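PDB 5ZIG: cellobiose 2-epimerase from Spirochaeta thermophila DSM 6192, which probably catalyses the reversible epimerization of cellobiose to 4-O-beta-D-glucopyranosyl-D-mannose, as a member of the N-acylglucosamine 2-epimerase family. Local coordinates for residues Q21-I26 and E392-I397; R12-E17 and H340-W345. All blocks are in the same frame, centred on the assembly; numbering follows the deposited sequence.

Both contacts use helix 7-31, and together they illustrate how one N-terminal helix can be held by late parts of a chain. Interaction 1 joins it to the C-terminal helix 384-402 through three buried apolar side chains, a small contact of 85 Å². Interaction 2, with helix 336-352, is only partly buried yet covers 221 Å², and there a hydrogen bond from an indole to a carboxylate joins the apolar packing. The contact deeper in the fold is thus purely apolar, and the one nearer the surface is mixed. Their centres lie 10 Å apart, and Ile397 CD1 meets Ile14 CG2 at 3.7 Å, joining the two.

Interaction 1: Q21-I26 and E392-I397; sequences QLFDHI and EGMRRI
The methyl end of Met394 reaches across to helix 7-31 and settles against Leu22 and Phe23. Its CE lies 3.8 Å from Leu22 CD2, the closest approach between 21-26 and 392-397, and the two side chains cross at about a right angle. A bend at the last torsion of Met394 (chi3 -84°) turns this methyl off the line of the chain and toward the leucine. Leu22, whose CG is anti to the backbone N (chi1 -176°), also lays CD2 over one face of the Phe23 ring, offset toward the rim. Phe23 is touched more loosely, its CE2 standing 4.3 Å from Met394 CE, and Arg74 makes a cation-pi contact with the same ring.

The more solvent-accessible side of helix 384-402 is polar instead. There Arg395 grips the Glu392 carboxylate end-on, its NH1 bonding OE2 at 3.2 Å in a nearly straight bond (172°) and its NH2 reaching OE1. Arg396 NE adds a shorter bond to Glu392 OE1, at 2.7 Å. These charges are paired among themselves, while only apolar atoms meet between 21-26 and 392-397, where the first and last long helices of the (alpha/alpha)6 barrel come together.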
ATOM      1  N   GLN A  21       5.895 -14.869 -10.619  1.00 26.83           N
ATOM      2  CA  GLN A  21       6.186 -13.448 -10.576  1.00 25.52           C
ATOM      3  C   GLN A  21       6.871 -13.066  -9.267  1.00 29.96           C
ATOM      4  O   GLN A  21       7.968 -12.496  -9.283  1.00 28.65           O
ATOM      5  CB  GLN A  21       4.900 -12.657 -10.765  1.00 31.36           C
ATOM      6  CG  GLN A  21       4.557 -12.466 -12.199  1.00 21.35           C
ATOM      7  CD  GLN A  21       5.563 -11.595 -12.900  1.00 26.85           C
ATOM      8  OE1 GLN A  21       5.930 -10.529 -12.400  1.00 25.10           O
ATOM      9  NE2 GLN A  21       6.015 -12.036 -14.069  1.00 24.89           N
ATOM     10  N   LEU A  22       6.238 -13.385  -8.122  1.00 24.65           N
ATOM     11  CA  LEU A  22       6.826 -13.095  -6.811  1.00 27.53           C
ATOM     12  C   LEU A  22       8.238 -13.656  -6.691  1.00 29.16           C
ATOM     13  O   LEU A  22       9.191 -12.906  -6.466  1.00 24.64           O
ATOM     14  CB  LEU A  22       5.952 -13.647  -5.669  1.00 21.26           C
ATOM     15  CG  LEU A  22       6.482 -13.268  -4.263  1.00 23.57           C
ATOM     16  CD1 LEU A  22       6.449 -11.739  -4.110  1.00 23.87           C
ATOM     17  CD2 LEU A  22       5.766 -13.912  -3.080  1.00 20.40           C
ATOM     18  N   PHE A  23       8.386 -14.981  -6.843  1.00 20.87           N
ATOM     19  CA  PHE A  23       9.637 -15.601  -6.437  1.00 27.73           C
ATOM     20  C   PHE A  23      10.689 -15.659  -7.548  1.00 28.62           C
ATOM     21  O   PHE A  23      11.886 -15.767  -7.246  1.00 29.24           O
ATOM     22  CB  PHE A  23       9.391 -17.015  -5.895  1.00 29.25           C
ATOM     23  CG  PHE A  23       8.534 -17.075  -4.646  1.00 24.14           C
ATOM     24  CD1 PHE A  23       8.985 -16.570  -3.433  1.00 20.57           C
ATOM     25  CD2 PHE A  23       7.270 -17.654  -4.684  1.00 26.89           C
ATOM     26  CE1 PHE A  23       8.198 -16.630  -2.288  1.00 32.65           C
ATOM     27  CE2 PHE A  23       6.477 -17.715  -3.542  1.00 22.47           C
ATOM     28  CZ  PHE A  23       6.943 -17.209  -2.344  1.00 31.23           C
ATOM     29  N   ASP A  24      10.294 -15.592  -8.821  1.00 26.85           N
ATOM     30  CA  ASP A  24      11.272 -15.679  -9.894  1.00 32.59           C
ATOM     31  C   ASP A  24      11.552 -14.349 -10.574  1.00 25.82           C
ATOM     32  O   ASP A  24      12.605 -14.212 -11.211  1.00 34.35           O
ATOM     33  CB  ASP A  24      10.821 -16.698 -10.957  1.00 31.78           C
ATOM     34  CG  ASP A  24      10.610 -18.085 -10.378  1.00 35.07           C
ATOM     35  OD1 ASP A  24      11.322 -18.454  -9.430  1.00 35.29           O
ATOM     36  OD2 ASP A  24       9.727 -18.811 -10.868  1.00 41.18           O
ATOM     37  N   HIS A  25      10.643 -13.382 -10.462  1.00 22.43           N
ATOM     38  CA  HIS A  25      10.783 -12.102 -11.140  1.00 27.13           C
ATOM     39  C   HIS A  25      10.929 -10.937 -10.165  1.00 30.15           C
ATOM     40  O   HIS A  25      11.929 -10.212 -10.221  1.00 24.63           O
ATOM     41  CB  HIS A  25       9.584 -11.895 -12.074  1.00 27.57           C
ATOM     42  CG  HIS A  25       9.788 -10.805 -13.077  1.00 27.51           C
ATOM     43  ND1 HIS A  25      10.452 -10.999 -14.272  1.00 32.57           N
ATOM     44  CD2 HIS A  25       9.418  -9.501 -13.060  1.00 27.76           C
ATOM     45  CE1 HIS A  25      10.478  -9.862 -14.948  1.00 25.90           C
ATOM     46  NE2 HIS A  25       9.870  -8.933 -14.225  1.00 25.96           N
ATOM     47  N   ILE A  26       9.972 -10.727  -9.267  1.00 34.96           N
ATOM     48  CA  ILE A  26       9.987  -9.518  -8.439  1.00 33.52           C
ATOM     49  C   ILE A  26      11.110  -9.590  -7.409  1.00 28.09           C
ATOM     50  O   ILE A  26      12.027  -8.765  -7.416  1.00 24.55           O
ATOM     51  CB  ILE A  26       8.623  -9.291  -7.763  1.00 26.70           C
ATOM     52  CG1 ILE A  26       7.623  -8.708  -8.770  1.00 21.00           C
ATOM     53  CG2 ILE A  26       8.763  -8.294  -6.593  1.00 21.41           C
ATOM     54  CD1 ILE A  26       6.159  -9.179  -8.557  1.00 26.47           C
ATOM     55  N   GLU A 392      -1.360 -11.761  -1.625  1.00 30.01           N
ATOM     56  CA  GLU A 392      -2.804 -11.718  -1.453  1.00 22.88           C
ATOM     57  C   GLU A 392      -3.514 -12.584  -2.498  1.00 28.19           C
ATOM     58  O   GLU A 392      -4.457 -13.311  -2.168  1.00 26.45           O
ATOM     59  CB  GLU A 392      -3.297 -10.271  -1.531  1.00 25.08           C
ATOM     60  CG  GLU A 392      -3.036  -9.470  -0.241  1.00 22.00           C
ATOM     61  CD  GLU A 392      -3.900  -9.932   0.930  1.00 31.21           C
ATOM     62  OE1 GLU A 392      -5.104 -10.250   0.722  1.00 32.45           O
ATOM     63  OE2 GLU A 392      -3.374  -9.979   2.065  1.00 33.79           O
ATOM     64  N   GLY A 393      -3.082 -12.513  -3.765  1.00 25.25           N
ATOM     65  CA  GLY A 393      -3.681 -13.366  -4.788  1.00 20.49           C
ATOM     66  C   GLY A 393      -3.542 -14.847  -4.471  1.00 21.30           C
ATOM     67  O   GLY A 393      -4.492 -15.611  -4.615  1.00 26.41           O
ATOM     68  N   MET A 394      -2.366 -15.263  -4.005  1.00 24.08           N
ATOM     69  CA  MET A 394      -2.129 -16.683  -3.775  1.00 25.22           C
ATOM     70  C   MET A 394      -3.013 -17.206  -2.657  1.00 30.35           C
ATOM     71  O   MET A 394      -3.647 -18.262  -2.795  1.00 25.11           O
ATOM     72  CB  MET A 394      -0.655 -16.922  -3.448  1.00 20.44           C
ATOM     73  CG  MET A 394       0.220 -17.007  -4.685  1.00 24.94           C
ATOM     74  SD  MET A 394       1.904 -17.488  -4.285  1.00 29.99           S
ATOM     75  CE  MET A 394       2.590 -15.894  -3.835  1.00 30.19           C
ATOM     76  N   ARG A 395      -3.074 -16.471  -1.541  1.00 26.12           N
ATOM     77  CA  ARG A 395      -3.880 -16.918  -0.418  1.00 23.88           C
ATOM     78  C   ARG A 395      -5.358 -16.909  -0.759  1.00 25.92           C
ATOM     79  O   ARG A 395      -6.095 -17.825  -0.376  1.00 22.44           O
ATOM     80  CB  ARG A 395      -3.627 -16.050   0.807  1.00 22.50           C
ATOM     81  CG  ARG A 395      -3.795 -16.819   2.117  1.00 24.52           C
ATOM     82  CD  ARG A 395      -4.018 -15.867   3.279  1.00 30.96           C
ATOM     83  NE  ARG A 395      -5.085 -14.899   3.023  1.00 35.06           N
ATOM     84  CZ  ARG A 395      -4.887 -13.601   2.815  1.00 38.64           C
ATOM     85  NH1 ARG A 395      -3.653 -13.108   2.827  1.00 48.43           N
ATOM     86  NH2 ARG A 395      -5.914 -12.787   2.587  1.00 30.38           N
ATOM     87  N   ARG A 396      -5.810 -15.875  -1.467  1.00 25.14           N
ATOM     88  CA  ARG A 396      -7.230 -15.752  -1.759  1.00 23.82           C
ATOM     89  C   ARG A 396      -7.662 -16.762  -2.808  1.00 23.08           C
ATOM     90  O   ARG A 396      -8.736 -17.368  -2.685  1.00 24.77           O
ATOM     91  CB  ARG A 396      -7.554 -14.337  -2.229  1.00 21.10           C
ATOM     92  CG  ARG A 396      -7.539 -13.284  -1.127  1.00 26.91           C
ATOM     93  CD  ARG A 396      -7.528 -11.893  -1.793  1.00 29.83           C
ATOM     94  NE  ARG A 396      -7.266 -10.801  -0.859  1.00 31.08           N
ATOM     95  CZ  ARG A 396      -8.209 -10.168  -0.168  1.00 30.02           C
ATOM     96  NH1 ARG A 396      -9.484 -10.517  -0.299  1.00 31.30           N
ATOM     97  NH2 ARG A 396      -7.872  -9.195   0.658  1.00 26.06           N
ATOM     98  N   ILE A 397      -6.863 -16.928  -3.871  1.00 21.35           N
ATOM     99  CA  ILE A 397      -7.245 -17.867  -4.922  1.00 20.68           C
ATOM    100  C   ILE A 397      -7.278 -19.285  -4.370  1.00 27.96           C
ATOM    101  O   ILE A 397      -8.228 -20.038  -4.626  1.00 22.28           O
ATOM    102  CB  ILE A 397      -6.319 -17.736  -6.146  1.00 21.21           C
ATOM    103  CG1 ILE A 397      -6.762 -16.550  -7.005  1.00 23.85           C
ATOM    104  CG2 ILE A 397      -6.382 -18.981  -7.009  1.00 21.70           C
ATOM    105  CD1 ILE A 397      -5.811 -16.252  -8.173  1.00 30.22           C
TER

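Interaction 2: R12-E17 and H340-W345; sequences RQIRSE and HACTVW
Ile14 lays its CG2 methyl over one face of the Trp345 indole, 4.0 Å from the centroid of the five-membered ring, in a CH-pi contact. The methyl lies close to the ring normal, and the two side chains run past each other in opposite directions. With CG opposite the backbone N (chi1 -180°), the tryptophan extends its ring toward helix 7-31. The other branch of the isoleucine goes to Cys342, with CD1 3.5 Å from SG, so one side chain serves two residues a turn apart. At the indole edge Trp345 NE1 donates to the anti lone pair of Glu17 OE1 over 2.9 Å. The acceptor lies in the ring plane, but the bond is bent, with an N-H...O angle of 140°. Glu17 is held from its second oxygen too, since Gln13 NE2 bonds OE2 at 2.6 Å; the carboxylate thus bridges its own helix and the indole. A leucine in place of Trp345 would probably leave Glu17 OE1 without its indole donor and Ile14 CG2 without the flat face it rests on. The segments cross at 42°, their axes 11.3 Å apart. Trp345 also meets Phe322 on helix 315-332, and Arg15 is salt-bridged to Asp398 on helix 384-402, so helix 7-31 packs beside helix 336-352 and the C-terminal helix in the family's (alpha/alpha)6 barrel.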
ATOM      1  N   ARG A  12      -6.370 -21.498 -11.360  1.00 21.48           N
ATOM      2  CA  ARG A  12      -5.161 -22.292 -11.139  1.00 27.40           C
ATOM      3  C   ARG A  12      -4.001 -21.743 -11.951  1.00 30.61           C
ATOM      4  O   ARG A  12      -2.852 -21.737 -11.495  1.00 30.03           O
ATOM      5  CB  ARG A  12      -5.389 -23.754 -11.535  1.00 21.61           C
ATOM      6  CG  ARG A  12      -6.515 -24.475 -10.802  1.00 21.58           C
ATOM      7  CD  ARG A  12      -6.289 -25.982 -10.880  1.00 21.68           C
ATOM      8  NE  ARG A  12      -6.484 -26.442 -12.256  1.00 27.47           N
ATOM      9  CZ  ARG A  12      -7.655 -26.836 -12.729  1.00 35.86           C
ATOM     10  NH1 ARG A  12      -8.725 -26.818 -11.936  1.00 37.05           N
ATOM     11  NH2 ARG A  12      -7.763 -27.251 -13.986  1.00 44.99           N
ATOM     12  N   GLN A  13      -4.284 -21.314 -13.178  1.00 28.80           N
ATOM     13  CA  GLN A  13      -3.250 -20.711 -14.000  1.00 35.40           C
ATOM     14  C   GLN A  13      -2.702 -19.442 -13.335  1.00 32.04           C
ATOM     15  O   GLN A  13      -1.482 -19.291 -13.169  1.00 25.76           O
ATOM     16  CB  GLN A  13      -3.816 -20.437 -15.397  1.00 32.26           C
ATOM     17  CG  GLN A  13      -2.836 -19.849 -16.420  1.00 40.46           C
ATOM     18  CD  GLN A  13      -1.513 -20.577 -16.458  1.00 49.40           C
ATOM     19  OE1 GLN A  13      -1.443 -21.787 -16.207  1.00 50.06           O
ATOM     20  NE2 GLN A  13      -0.445 -19.845 -16.775  1.00 52.00           N
ATOM     21  N   ILE A  14      -3.594 -18.544 -12.909  1.00 29.25           N
ATOM     22  CA  ILE A  14      -3.165 -17.257 -12.349  1.00 35.77           C
ATOM     23  C   ILE A  14      -2.390 -17.460 -11.053  1.00 33.86           C
ATOM     24  O   ILE A  14      -1.372 -16.798 -10.801  1.00 28.79           O
ATOM     25  CB  ILE A  14      -4.384 -16.340 -12.147  1.00 33.59           C
ATOM     26  CG1 ILE A  14      -4.888 -15.923 -13.528  1.00 25.26           C
ATOM     27  CG2 ILE A  14      -4.036 -15.112 -11.205  1.00 25.80           C
ATOM     28  CD1 ILE A  14      -6.269 -15.333 -13.541  1.00 31.28           C
ATOM     29  N   ARG A  15      -2.855 -18.385 -10.220  1.00 32.44           N
ATOM     30  CA  ARG A  15      -2.140 -18.715  -8.999  1.00 26.23           C
ATOM     31  C   ARG A  15      -0.675 -19.024  -9.289  1.00 24.24           C
ATOM     32  O   ARG A  15       0.228 -18.555  -8.582  1.00 25.17           O
ATOM     33  CB  ARG A  15      -2.841 -19.894  -8.322  1.00 25.95           C
ATOM     34  CG  ARG A  15      -2.557 -20.062  -6.883  1.00 20.88           C
ATOM     35  CD  ARG A  15      -1.217 -20.711  -6.626  1.00 20.88           C
ATOM     36  NE  ARG A  15      -1.050 -20.896  -5.191  1.00 28.84           N
ATOM     37  CZ  ARG A  15       0.116 -21.035  -4.579  1.00 25.84           C
ATOM     38  NH1 ARG A  15       1.261 -21.004  -5.271  1.00 24.58           N
ATOM     39  NH2 ARG A  15       0.122 -21.217  -3.264  1.00 22.00           N
ATOM     40  N   SER A  16      -0.422 -19.837 -10.320  1.00 29.64           N
ATOM     41  CA  SER A  16       0.949 -20.224 -10.621  1.00 27.08           C
ATOM     42  C   SER A  16       1.768 -19.041 -11.137  1.00 21.34           C
ATOM     43  O   SER A  16       2.952 -18.927 -10.809  1.00 36.61           O
ATOM     44  CB  SER A  16       0.953 -21.380 -11.626  1.00 26.77           C
ATOM     45  OG  SER A  16       0.822 -20.880 -12.940  1.00 33.91           O
ATOM     46  N   GLU A  17       1.158 -18.144 -11.918  1.00 21.39           N
ATOM     47  CA  GLU A  17       1.871 -16.959 -12.391  1.00 23.97           C
ATOM     48  C   GLU A  17       2.148 -15.998 -11.241  1.00 31.97           C
ATOM     49  O   GLU A  17       3.207 -15.360 -11.198  1.00 31.21           O
ATOM     50  CB  GLU A  17       1.070 -16.261 -13.489  1.00 21.54           C
ATOM     51  CG  GLU A  17       0.618 -17.241 -14.579  1.00 31.01           C
ATOM     52  CD  GLU A  17      -0.269 -16.623 -15.654  1.00 34.54           C
ATOM     53  OE1 GLU A  17      -0.837 -15.537 -15.435  1.00 32.59           O
ATOM     54  OE2 GLU A  17      -0.395 -17.239 -16.730  1.00 38.23           O
ATOM     55  N   HIS A 340     -13.148  -9.831 -13.709  1.00 30.11           N
ATOM     56  CA  HIS A 340     -12.431  -8.568 -13.688  1.00 40.07           C
ATOM     57  C   HIS A 340     -10.992  -8.765 -13.214  1.00 33.60           C
ATOM     58  O   HIS A 340     -10.044  -8.374 -13.901  1.00 21.53           O
ATOM     59  CB  HIS A 340     -13.216  -7.580 -12.811  1.00 33.52           C
ATOM     60  CG  HIS A 340     -14.529  -7.156 -13.415  1.00 33.08           C
ATOM     61  ND1 HIS A 340     -14.701  -6.960 -14.774  1.00 26.81           N
ATOM     62  CD2 HIS A 340     -15.730  -6.889 -12.847  1.00 27.84           C
ATOM     63  CE1 HIS A 340     -15.945  -6.577 -15.010  1.00 22.99           C
ATOM     64  NE2 HIS A 340     -16.589  -6.522 -13.857  1.00 29.63           N
ATOM     65  N   ALA A 341     -10.810  -9.408 -12.055  1.00 32.96           N
ATOM     66  CA  ALA A 341      -9.472  -9.736 -11.566  1.00 26.57           C
ATOM     67  C   ALA A 341      -8.638 -10.429 -12.642  1.00 27.85           C
ATOM     68  O   ALA A 341      -7.521 -10.003 -12.949  1.00 21.37           O
ATOM     69  CB  ALA A 341      -9.559 -10.625 -10.329  1.00 28.03           C
ATOM     70  N   CYS A 342      -9.156 -11.528 -13.196  1.00 29.52           N
ATOM     71  CA  CYS A 342      -8.458 -12.211 -14.281  1.00 27.68           C
ATOM     72  C   CYS A 342      -8.098 -11.239 -15.399  1.00 21.70           C
ATOM     73  O   CYS A 342      -6.973 -11.262 -15.904  1.00 30.44           O
ATOM     74  CB  CYS A 342      -9.305 -13.373 -14.824  1.00 31.40           C
ATOM     75  SG  CYS A 342      -9.759 -14.700 -13.618  1.00 37.56           S
ATOM     76  N   THR A 343      -9.037 -10.369 -15.785  1.00 26.33           N
ATOM     77  CA  THR A 343      -8.767  -9.383 -16.833  1.00 27.63           C
ATOM     78  C   THR A 343      -7.624  -8.458 -16.445  1.00 29.75           C
ATOM     79  O   THR A 343      -6.732  -8.180 -17.257  1.00 27.29           O
ATOM     80  CB  THR A 343     -10.035  -8.569 -17.122  1.00 32.83           C
ATOM     81  OG1 THR A 343     -10.984  -9.393 -17.801  1.00 35.00           O
ATOM     82  CG2 THR A 343      -9.727  -7.346 -17.989  1.00 33.58           C
ATOM     83  N   VAL A 344      -7.650  -7.948 -15.209  1.00 25.85           N
ATOM     84  CA  VAL A 344      -6.595  -7.047 -14.761  1.00 27.64           C
ATOM     85  C   VAL A 344      -5.265  -7.782 -14.726  1.00 25.61           C
ATOM     86  O   VAL A 344      -4.236  -7.244 -15.153  1.00 30.74           O
ATOM     87  CB  VAL A 344      -6.958  -6.432 -13.390  1.00 28.99           C
ATOM     88  CG1 VAL A 344      -5.715  -5.863 -12.698  1.00 24.69           C
ATOM     89  CG2 VAL A 344      -7.998  -5.338 -13.580  1.00 25.97           C
ATOM     90  N   TRP A 345      -5.268  -9.036 -14.258  1.00 21.50           N
ATOM     91  CA  TRP A 345      -4.006  -9.762 -14.132  1.00 25.52           C
ATOM     92  C   TRP A 345      -3.388 -10.031 -15.497  1.00 35.98           C
ATOM     93  O   TRP A 345      -2.165  -9.946 -15.662  1.00 31.05           O
ATOM     94  CB  TRP A 345      -4.203 -11.087 -13.383  1.00 29.48           C
ATOM     95  CG  TRP A 345      -2.890 -11.810 -13.263  1.00 29.16           C
ATOM     96  CD1 TRP A 345      -2.487 -12.911 -13.964  1.00 27.96           C
ATOM     97  CD2 TRP A 345      -1.783 -11.437 -12.432  1.00 32.13           C
ATOM     98  NE1 TRP A 345      -1.200 -13.266 -13.601  1.00 22.97           N
ATOM     99  CE2 TRP A 345      -0.744 -12.371 -12.671  1.00 25.28           C
ATOM    100  CE3 TRP A 345      -1.570 -10.406 -11.499  1.00 22.59           C
ATOM    101  CZ2 TRP A 345       0.483 -12.307 -12.014  1.00 22.80           C
ATOM    102  CZ3 TRP A 345      -0.360 -10.350 -10.850  1.00 23.60           C
ATOM    103  CH2 TRP A 345       0.663 -11.286 -11.123  1.00 26.02           C
TER